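Local coordinates for UBX domain-containing protein 7 (Homo sapiens, PDB 5X3P) that links a subset of neddylated cullin-RING ubiquitin ligases to the segregase VCP/p97, the UBX domain described here being the part that mediates binding to p97, at residues A[6-14]-A[72-80]; A[23-33]-A[57-67]. The protein carries 1 engineered substitution. All coordinates share one frame; numbering follows the deposited sequence.

Contact 1. Residues A[6-14]-A[72-80]; sequences KAQLMLRYP and CPQETVFVQ
P73 opens the pairing: its carbonyl O accepts a hydrogen bond from the backbone N of Q8 at 2.9 Å, while one water lies within hydrogen-bonding distance of both K6 O and C72 O, just before the regular bonds begin. Q74 runs beside Q8, both side chains extended and pointing the same way, and its NE2 donates to Q8 OE1 over 2.9 Å. That oxygen lies in the amide plane of Q74, yet the two amides are turned 39° apart. On the other face, E75 offers its CB to L9 CD2 (3.7 Å) and then bends at chi2 (-81°), carrying the carboxylate away from L9 to where OE2 accepts from the backbone N of C72 and pairs with R55 in a salt bridge. T76 touches M10 CB with OG1 and, through CG2, the CG of R12. V77 donates its N to M10 O in a short, nearly straight 2.6 Å bond and lays CB and CG2 against L11 CD2. F78 stands alongside R12: CD1 meets R12 CB at 3.7 Å, and CE1 sits over one face of the guanidinium, whose plane is 61° from that of the ring. Bends at chi2 and chi3 fold the arginine back to make this possible. V79 ends the pairing, its N bonded to R12 O and its CG2 3.7 Å from Y13 CD1. The alternation of side chains along the two strands thus separates a face of L9, L11 and V77, with E75 at its end, whose leucines pack on helix 29-38, from a mixed face of Q8, Q74, T76 and R12 with M10 and F78 among them, consistent with one face being turned to the core.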
loop_
_atom_site.group_PDB
_atom_site.type_symbol
_atom_site.label_atom_id
_atom_site.label_comp_id
_atom_site.label_asym_id
_atom_site.label_seq_id
_atom_site.Cartn_x
_atom_site.Cartn_y
_atom_site.Cartn_z
ATOM N N LYS A 6 -14.279 1.217 1.321
ATOM C CA LYS A 6 -12.980 1.868 1.115
ATOM C C LYS A 6 -11.827 1.103 1.751
ATOM O O LYS A 6 -12.039 0.249 2.622
ATOM C CB LYS A 6 -13.028 3.282 1.706
ATOM C CG LYS A 6 -14.199 4.090 1.143
ATOM C CD LYS A 6 -14.422 5.412 1.830
ATOM C CE LYS A 6 -15.123 6.318 0.847
ATOM N NZ LYS A 6 -14.630 5.945 -0.515
ATOM N N ALA A 7 -10.604 1.451 1.331
ATOM C CA ALA A 7 -9.372 0.985 1.966
ATOM C C ALA A 7 -8.804 2.184 2.697
ATOM O O ALA A 7 -8.261 3.095 2.072
ATOM C CB ALA A 7 -8.368 0.502 0.921
ATOM N N GLN A 8 -8.958 2.202 4.015
ATOM C CA GLN A 8 -8.444 3.279 4.827
ATOM C C GLN A 8 -7.065 2.845 5.239
ATOM O O GLN A 8 -6.905 1.880 5.989
ATOM C CB GLN A 8 -9.325 3.480 6.056
ATOM C CG GLN A 8 -10.671 4.137 5.754
ATOM C CD GLN A 8 -11.615 4.044 6.921
ATOM O OE1 GLN A 8 -11.653 3.019 7.633
ATOM N NE2 GLN A 8 -12.377 5.123 7.160
ATOM N N LEU A 9 -6.060 3.558 4.747
ATOM C CA LEU A 9 -4.693 3.103 4.904
ATOM C C LEU A 9 -3.922 3.977 5.873
ATOM O O LEU A 9 -3.999 5.203 5.791
ATOM C CB LEU A 9 -3.988 3.114 3.538
ATOM C CG LEU A 9 -4.613 2.264 2.425
ATOM C CD1 LEU A 9 -3.792 2.346 1.147
ATOM C CD2 LEU A 9 -4.701 0.823 2.874
HETATM N N MSE A 10 -3.190 3.337 6.786
HETATM C CA MSE A 10 -2.098 3.976 7.507
HETATM C C MSE A 10 -0.781 3.602 6.811
HETATM O O MSE A 10 -0.452 2.419 6.692
HETATM C CB MSE A 10 -2.051 3.510 8.966
HETATM C CG MSE A 10 -0.701 3.833 9.665
HETATM SE SE MSE A 10 -0.470 5.764 9.936
HETATM C CE MSE A 10 -1.701 5.881 11.413
ATOM N N LEU A 11 -0.037 4.608 6.346
ATOM C CA LEU A 11 1.258 4.369 5.715
ATOM C C LEU A 11 2.377 4.677 6.709
ATOM O O LEU A 11 2.404 5.742 7.332
ATOM C CB LEU A 11 1.416 5.222 4.459
ATOM C CG LEU A 11 0.256 5.159 3.475
ATOM C CD1 LEU A 11 0.548 6.084 2.299
ATOM C CD2 LEU A 11 0.037 3.723 2.994
ATOM N N ARG A 12 3.282 3.722 6.890
ATOM C CA ARG A 12 4.359 3.870 7.862
ATOM C C ARG A 12 5.677 3.891 7.091
ATOM O O ARG A 12 6.126 2.850 6.605
ATOM C CB ARG A 12 4.333 2.704 8.846
ATOM C CG ARG A 12 3.037 2.570 9.639
ATOM C CD ARG A 12 3.025 3.504 10.843
ATOM N NE ARG A 12 4.175 3.249 11.705
ATOM C CZ ARG A 12 4.227 2.278 12.612
ATOM N NH1 ARG A 12 3.190 1.465 12.780
ATOM N NH2 ARG A 12 5.319 2.116 13.351
ATOM N N TYR A 13 6.263 5.079 6.941
ATOM C CA TYR A 13 7.502 5.239 6.168
ATOM C C TYR A 13 8.707 4.927 7.040
ATOM O O TYR A 13 8.641 5.084 8.263
ATOM C CB TYR A 13 7.575 6.650 5.574
ATOM C CG TYR A 13 6.466 6.969 4.579
ATOM C CD1 TYR A 13 6.546 6.551 3.254
ATOM C CD2 TYR A 13 5.351 7.707 4.960
ATOM C CE1 TYR A 13 5.532 6.859 2.334
ATOM C CE2 TYR A 13 4.339 8.018 4.057
ATOM C CZ TYR A 13 4.435 7.591 2.751
ATOM O OH TYR A 13 3.422 7.901 1.869
ATOM N N PRO A 14 9.826 4.469 6.436
ATOM C CA PRO A 14 10.836 3.909 7.340
ATOM C C PRO A 14 11.622 4.974 8.117
ATOM O O PRO A 14 12.380 4.606 9.013
ATOM C CB PRO A 14 11.761 3.141 6.392
ATOM C CG PRO A 14 11.725 3.943 5.131
ATOM C CD PRO A 14 10.297 4.500 5.037
ATOM N N CYS A 72 -8.256 -5.447 3.733
ATOM C CA CYS A 72 -9.335 -5.245 4.704
ATOM C C CYS A 72 -9.812 -3.796 4.654
ATOM O O CYS A 72 -9.190 -2.969 3.969
ATOM C CB CYS A 72 -8.835 -5.598 6.102
ATOM S SG CYS A 72 -8.302 -7.328 6.235
ATOM N N PRO A 73 -10.926 -3.478 5.348
ATOM C CA PRO A 73 -11.403 -2.085 5.312
ATOM C C PRO A 73 -10.372 -1.099 5.848
ATOM O O PRO A 73 -10.337 0.058 5.430
ATOM C CB PRO A 73 -12.610 -2.114 6.250
ATOM C CG PRO A 73 -13.177 -3.499 6.041
ATOM C CD PRO A 73 -11.925 -4.375 5.978
ATOM N N GLN A 74 -9.531 -1.555 6.769
ATOM C CA GLN A 74 -8.465 -0.719 7.289
ATOM C C GLN A 74 -7.174 -1.515 7.265
ATOM O O GLN A 74 -7.173 -2.695 7.634
ATOM C CB GLN A 74 -8.813 -0.307 8.719
ATOM C CG GLN A 74 -10.174 0.400 8.827
ATOM C CD GLN A 74 -10.431 0.902 10.225
ATOM O OE1 GLN A 74 -10.002 0.279 11.210
ATOM N NE2 GLN A 74 -11.089 2.052 10.329
ATOM N N GLU A 75 -6.087 -0.874 6.827
ATOM C CA GLU A 75 -4.787 -1.534 6.729
ATOM C C GLU A 75 -3.686 -0.622 7.182
ATOM O O GLU A 75 -3.762 0.599 7.002
ATOM C CB GLU A 75 -4.497 -1.927 5.277
ATOM C CG GLU A 75 -5.460 -2.930 4.704
ATOM C CD GLU A 75 -5.112 -4.348 5.131
ATOM O OE1 GLU A 75 -4.053 -4.540 5.769
ATOM O OE2 GLU A 75 -5.868 -5.298 4.806
ATOM N N THR A 76 -2.643 -1.221 7.749
ATOM C CA THR A 76 -1.413 -0.504 8.025
ATOM C C THR A 76 -0.368 -1.009 7.026
ATOM O O THR A 76 -0.115 -2.223 6.936
ATOM C CB THR A 76 -0.933 -0.763 9.458
ATOM O OG1 THR A 76 -1.861 -0.193 10.390
ATOM C CG2 THR A 76 0.439 -0.141 9.680
ATOM N N VAL A 77 0.217 -0.091 6.252
ATOM C CA VAL A 77 1.141 -0.478 5.193
ATOM C C VAL A 77 2.531 0.044 5.538
ATOM O O VAL A 77 2.727 1.262 5.664
ATOM C CB VAL A 77 0.721 0.093 3.824
ATOM C CG1 VAL A 77 1.689 -0.387 2.731
ATOM C CG2 VAL A 77 -0.706 -0.329 3.463
ATOM N N PHE A 78 3.485 -0.873 5.689
ATOM C CA PHE A 78 4.880 -0.492 5.897
ATOM C C PHE A 78 5.600 -0.327 4.570
ATOM O O PHE A 78 5.545 -1.203 3.713
ATOM C CB PHE A 78 5.585 -1.544 6.739
ATOM C CG PHE A 78 5.032 -1.655 8.116
ATOM C CD1 PHE A 78 5.449 -0.776 9.108
ATOM C CD2 PHE A 78 4.066 -2.609 8.426
ATOM C CE1 PHE A 78 4.924 -0.855 10.394
ATOM C CE2 PHE A 78 3.534 -2.690 9.715
ATOM C CZ PHE A 78 3.962 -1.816 10.694
ATOM N N VAL A 79 6.272 0.803 4.405
ATOM C CA VAL A 79 7.131 1.007 3.252
ATOM C C VAL A 79 8.532 0.530 3.643
ATOM O O VAL A 79 9.149 1.084 4.552
ATOM C CB VAL A 79 7.135 2.491 2.824
ATOM C CG1 VAL A 79 7.979 2.700 1.580
ATOM C CG2 VAL A 79 5.718 2.964 2.580
ATOM N N GLN A 80 9.017 -0.518 2.975
ATOM C CA GLN A 80 10.310 -1.127 3.306
ATOM C C GLN A 80 11.246 -1.011 2.130
ATOM O O GLN A 80 10.807 -1.030 0.982
ATOM C CB GLN A 80 10.146 -2.613 3.599
ATOM C CG GLN A 80 9.552 -2.940 4.934
ATOM C CD GLN A 80 9.483 -4.431 5.162
ATOM O OE1 GLN A 80 10.099 -5.218 4.433
ATOM N NE2 GLN A 80 8.729 -4.833 6.174
HETATM O O HOH W 1 -10.648 -2.152 1.589
#

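Contact 2. Residues A[23-33]-A[57-67]. Engineered in segment 57-67: M66 (natural residue Leu).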
loop_
_atom_site.group_PDB
_atom_site.type_symbol
_atom_site.label_atom_id
_atom_site.label_comp_id
_atom_site.label_asym_id
_atom_site.label_seq_id
_atom_site.Cartn_x
_atom_site.Cartn_y
_atom_site.Cartn_z
ATOM N N LEU A 23 -8.445 5.066 -0.119
ATOM C CA LEU A 23 -8.680 4.765 -1.531
ATOM C C LEU A 23 -9.962 3.954 -1.687
ATOM O O LEU A 23 -10.256 3.094 -0.855
ATOM C CB LEU A 23 -7.487 4.017 -2.146
ATOM C CG LEU A 23 -6.187 4.833 -2.213
ATOM C CD1 LEU A 23 -4.991 3.974 -2.607
ATOM C CD2 LEU A 23 -6.313 5.991 -3.197
ATOM N N PRO A 24 -10.734 4.216 -2.759
ATOM C CA PRO A 24 -11.931 3.397 -3.002
ATOM C C PRO A 24 -11.509 1.935 -3.158
ATOM O O PRO A 24 -10.383 1.680 -3.619
ATOM C CB PRO A 24 -12.468 3.934 -4.342
ATOM C CG PRO A 24 -11.881 5.328 -4.465
ATOM C CD PRO A 24 -10.533 5.253 -3.791
ATOM N N GLU A 25 -12.372 0.997 -2.778
ATOM C CA GLU A 25 -12.019 -0.421 -2.804
ATOM C C GLU A 25 -11.696 -0.875 -4.220
ATOM O O GLU A 25 -10.931 -1.831 -4.410
ATOM C CB GLU A 25 -13.174 -1.265 -2.262
ATOM C CG GLU A 25 -12.735 -2.405 -1.384
ATOM C CD GLU A 25 -13.897 -3.271 -0.916
ATOM O OE1 GLU A 25 -14.907 -3.391 -1.654
ATOM O OE2 GLU A 25 -13.791 -3.828 0.198
ATOM N N GLN A 26 -12.281 -0.191 -5.209
ATOM C CA GLN A 26 -12.063 -0.530 -6.620
ATOM C C GLN A 26 -10.806 0.129 -7.196
ATOM O O GLN A 26 -10.457 -0.092 -8.354
ATOM C CB GLN A 26 -13.290 -0.170 -7.465
ATOM C CG GLN A 26 -14.544 -0.978 -7.105
ATOM C CD GLN A 26 -14.302 -2.477 -7.126
ATOM O OE1 GLN A 26 -14.605 -3.185 -6.163
ATOM N NE2 GLN A 26 -13.763 -2.970 -8.229
ATOM N N ALA A 27 -10.125 0.944 -6.394
ATOM C CA ALA A 27 -8.859 1.502 -6.833
ATOM C C ALA A 27 -7.866 0.359 -7.017
ATOM O O ALA A 27 -7.924 -0.660 -6.301
ATOM C CB ALA A 27 -8.334 2.521 -5.827
ATOM N N LYS A 28 -6.967 0.509 -7.985
ATOM C CA LYS A 28 -5.960 -0.513 -8.249
ATOM C C LYS A 28 -4.794 -0.335 -7.294
ATOM O O LYS A 28 -4.486 0.799 -6.916
ATOM C CB LYS A 28 -5.442 -0.371 -9.675
ATOM C CG LYS A 28 -6.501 -0.551 -10.749
ATOM C CD LYS A 28 -5.958 -0.120 -12.101
ATOM C CE LYS A 28 -6.925 -0.497 -13.212
ATOM N NZ LYS A 28 -6.536 0.133 -14.505
ATOM N N LEU A 29 -4.121 -1.436 -6.942
ATOM C CA LEU A 29 -2.901 -1.348 -6.119
ATOM C C LEU A 29 -1.931 -0.284 -6.652
ATOM O O LEU A 29 -1.281 0.410 -5.879
ATOM C CB LEU A 29 -2.185 -2.697 -6.066
ATOM C CG LEU A 29 -2.713 -3.763 -5.114
ATOM C CD1 LEU A 29 -1.752 -4.960 -5.103
ATOM C CD2 LEU A 29 -2.900 -3.199 -3.689
ATOM N N LEU A 30 -1.841 -0.152 -7.975
ATOM C CA LEU A 30 -0.917 0.810 -8.592
ATOM C C LEU A 30 -1.073 2.222 -8.029
ATOM O O LEU A 30 -0.095 2.946 -7.861
ATOM C CB LEU A 30 -1.090 0.822 -10.119
ATOM C CG LEU A 30 -0.093 1.648 -10.944
ATOM C CD1 LEU A 30 1.322 1.311 -10.533
ATOM C CD2 LEU A 30 -0.281 1.373 -12.445
ATOM N N ALA A 31 -2.307 2.600 -7.704
ATOM C CA ALA A 31 -2.574 3.916 -7.132
ATOM C C ALA A 31 -1.799 4.121 -5.829
ATOM O O ALA A 31 -1.229 5.197 -5.581
ATOM C CB ALA A 31 -4.072 4.098 -6.908
ATOM N N LEU A 32 -1.788 3.084 -4.998
ATOM C CA LEU A 32 -1.049 3.119 -3.737
ATOM C C LEU A 32 0.462 3.138 -3.986
ATOM O O LEU A 32 1.194 3.898 -3.330
ATOM C CB LEU A 32 -1.411 1.899 -2.887
ATOM C CG LEU A 32 -0.631 1.726 -1.589
ATOM C CD1 LEU A 32 -0.764 3.010 -0.751
ATOM C CD2 LEU A 32 -1.173 0.473 -0.846
ATOM N N VAL A 33 0.924 2.296 -4.918
ATOM C CA VAL A 33 2.341 2.256 -5.291
ATOM C C VAL A 33 2.802 3.616 -5.790
ATOM O O VAL A 33 3.865 4.094 -5.396
ATOM C CB VAL A 33 2.619 1.179 -6.369
ATOM C CG1 VAL A 33 4.059 1.275 -6.899
ATOM C CG2 VAL A 33 2.378 -0.214 -5.785
ATOM N N LEU A 57 2.785 -6.853 -0.849
ATOM C CA LEU A 57 1.991 -6.327 -1.954
ATOM C C LEU A 57 2.812 -6.304 -3.242
ATOM O O LEU A 57 2.271 -6.290 -4.363
ATOM C CB LEU A 57 1.461 -4.925 -1.617
ATOM C CG LEU A 57 0.642 -4.766 -0.332
ATOM C CD1 LEU A 57 0.179 -3.311 -0.198
ATOM C CD2 LEU A 57 -0.579 -5.668 -0.388
ATOM N N SER A 58 4.132 -6.314 -3.101
ATOM C CA SER A 58 4.967 -6.341 -4.289
ATOM C C SER A 58 4.852 -7.707 -4.956
ATOM O O SER A 58 5.199 -7.855 -6.121
ATOM C CB SER A 58 6.429 -5.999 -3.954
ATOM O OG SER A 58 7.265 -6.060 -5.113
ATOM N N HIS A 59 4.356 -8.706 -4.226
ATOM C CA HIS A 59 4.157 -10.040 -4.824
ATOM C C HIS A 59 2.867 -10.113 -5.660
ATOM O O HIS A 59 2.617 -11.107 -6.353
ATOM C CB HIS A 59 4.143 -11.141 -3.752
ATOM C CG HIS A 59 5.466 -11.373 -3.101
ATOM N ND1 HIS A 59 5.681 -12.401 -2.210
ATOM C CD2 HIS A 59 6.644 -10.710 -3.211
ATOM C CE1 HIS A 59 6.940 -12.370 -1.802
ATOM N NE2 HIS A 59 7.546 -11.358 -2.398
ATOM N N LEU A 60 2.056 -9.063 -5.594
ATOM C CA LEU A 60 0.812 -9.006 -6.354
ATOM C C LEU A 60 0.966 -8.132 -7.592
ATOM O O LEU A 60 1.777 -7.193 -7.617
ATOM C CB LEU A 60 -0.323 -8.462 -5.486
ATOM C CG LEU A 60 -0.642 -9.218 -4.199
ATOM C CD1 LEU A 60 -1.659 -8.439 -3.365
ATOM C CD2 LEU A 60 -1.176 -10.612 -4.509
ATOM N N ASP A 61 0.187 -8.439 -8.628
ATOM C CA ASP A 61 0.144 -7.591 -9.819
ATOM C C ASP A 61 -0.469 -6.239 -9.469
ATOM O O ASP A 61 -1.560 -6.176 -8.885
ATOM C CB ASP A 61 -0.709 -8.265 -10.890
ATOM C CG ASP A 61 -0.371 -7.790 -12.277
ATOM O OD1 ASP A 61 -0.689 -6.623 -12.592
ATOM O OD2 ASP A 61 0.213 -8.588 -13.047
ATOM N N TYR A 62 0.208 -5.150 -9.835
ATOM C CA TYR A 62 -0.248 -3.813 -9.438
ATOM C C TYR A 62 -1.564 -3.412 -10.137
ATOM O O TYR A 62 -2.235 -2.450 -9.744
ATOM C CB TYR A 62 0.871 -2.779 -9.653
ATOM C CG TYR A 62 2.062 -2.956 -8.701
ATOM C CD1 TYR A 62 1.935 -3.704 -7.520
ATOM C CD2 TYR A 62 3.307 -2.377 -8.977
ATOM C CE1 TYR A 62 3.016 -3.874 -6.647
ATOM C CE2 TYR A 62 4.394 -2.532 -8.092
ATOM C CZ TYR A 62 4.238 -3.283 -6.940
ATOM O OH TYR A 62 5.303 -3.444 -6.069
ATOM N N ASP A 63 -1.948 -4.169 -11.160
ATOM C CA ASP A 63 -3.149 -3.842 -11.927
ATOM C C ASP A 63 -4.456 -4.339 -11.275
ATOM O O ASP A 63 -5.559 -3.996 -11.730
ATOM C CB ASP A 63 -3.026 -4.384 -13.358
ATOM C CG ASP A 63 -3.824 -3.579 -14.349
ATOM O OD1 ASP A 63 -3.791 -2.337 -14.251
ATOM O OD2 ASP A 63 -4.494 -4.187 -15.221
ATOM N N ILE A 64 -4.350 -5.139 -10.212
ATOM C CA ILE A 64 -5.560 -5.607 -9.525
ATOM C C ILE A 64 -6.035 -4.566 -8.507
ATOM O O ILE A 64 -5.271 -3.706 -8.084
ATOM C CB ILE A 64 -5.379 -6.979 -8.838
ATOM C CG1 ILE A 64 -4.530 -6.864 -7.564
ATOM C CG2 ILE A 64 -4.780 -7.985 -9.824
ATOM C CD1 ILE A 64 -4.337 -8.192 -6.852
ATOM N N THR A 65 -7.300 -4.660 -8.109
ATOM C CA THR A 65 -7.888 -3.670 -7.222
ATOM C C THR A 65 -7.624 -4.055 -5.791
ATOM O O THR A 65 -7.250 -5.195 -5.522
ATOM C CB THR A 65 -9.409 -3.598 -7.395
ATOM O OG1 THR A 65 -9.970 -4.849 -6.996
ATOM C CG2 THR A 65 -9.791 -3.288 -8.845
HETATM N N MSE A 66 -7.853 -3.112 -4.875
HETATM C CA MSE A 66 -7.724 -3.363 -3.442
HETATM C C MSE A 66 -8.594 -4.544 -3.031
HETATM O O MSE A 66 -8.188 -5.387 -2.215
HETATM C CB MSE A 66 -8.179 -2.133 -2.646
HETATM C CG MSE A 66 -7.712 -0.823 -3.209
HETATM SE SE MSE A 66 -5.835 -0.497 -2.775
HETATM C CE MSE A 66 -5.560 0.913 -4.074
ATOM N N GLN A 67 -9.808 -4.590 -3.579
ATOM C CA GLN A 67 -10.735 -5.683 -3.287
ATOM C C GLN A 67 -10.206 -7.002 -3.840
ATOM O O GLN A 67 -10.256 -8.032 -3.155
ATOM C CB GLN A 67 -12.142 -5.396 -3.849
ATOM C CG GLN A 67 -13.152 -6.524 -3.625
ATOM C CD GLN A 67 -14.536 -6.239 -4.229
ATOM O OE1 GLN A 67 -14.952 -5.091 -4.347
ATOM N NE2 GLN A 67 -15.246 -7.293 -4.611
#
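K28 and T65 approach each other with CA atoms only 3.8 Å apart, a single backbone bridge between two irregular segments. Around it the chains exchange main-chain bonds: M66 N to A27 O and L29 N to I64 O, each 2.8 Å, and L30 N to Y62 O, the N arriving in the carbonyl plane on a lone pair. K28 extends alongside D63; its NZ lies 3.7 Å from D63 OD1, a long salt bridge. Next to T65 comes the selenomethionine M66, an engineered replacement for leucine; bent at chi2 (-77°), it brings SE to 4.1 Å from L29 CD2 and CE near A27 CB. L29 CD1 meets L60 CB at 3.8 Å. Farther along, V33 CG2 sits over the centre of the Y62 ring in a CH-pi contact, 3.6 Å from the centroid and 5° off the normal, while the ring hydroxyl bonds to N43. A serine in place of Y62 would probably leave V33 CG2 without its aromatic cover and N43 without this hydroxyl partner. T65 is the N-cap before the short, weakly bonded helix 66-69, its side chain capping a backbone N just beyond the segment. The whole closes the long connection of a ubiquitin-like beta-grasp fold against the start of its main helix, 29-38.

In the fold
Two separate contacts, 1 and 2, tie this beta-grasp domain together. The 6-14/72-80 pairing joins the first and last strands at the middle of the mixed sheet, and the 23-33/57-67 contact holds the connection 57-67, which leads to the last strand, against the start of helix 29-38. Their centres are about 12 Å apart, on opposite sides of the chain's centre. They meet directly at A7 N and L23 O, 2.8 Å apart in a probable hydrogen bond between neighbouring strands, and in the core, where L32 CD1 lies 3.6 Å from L9 CD1 and also packs on L11. Helix 66-69, begun in contact 2, leads on to strand 74-81 of contact 1.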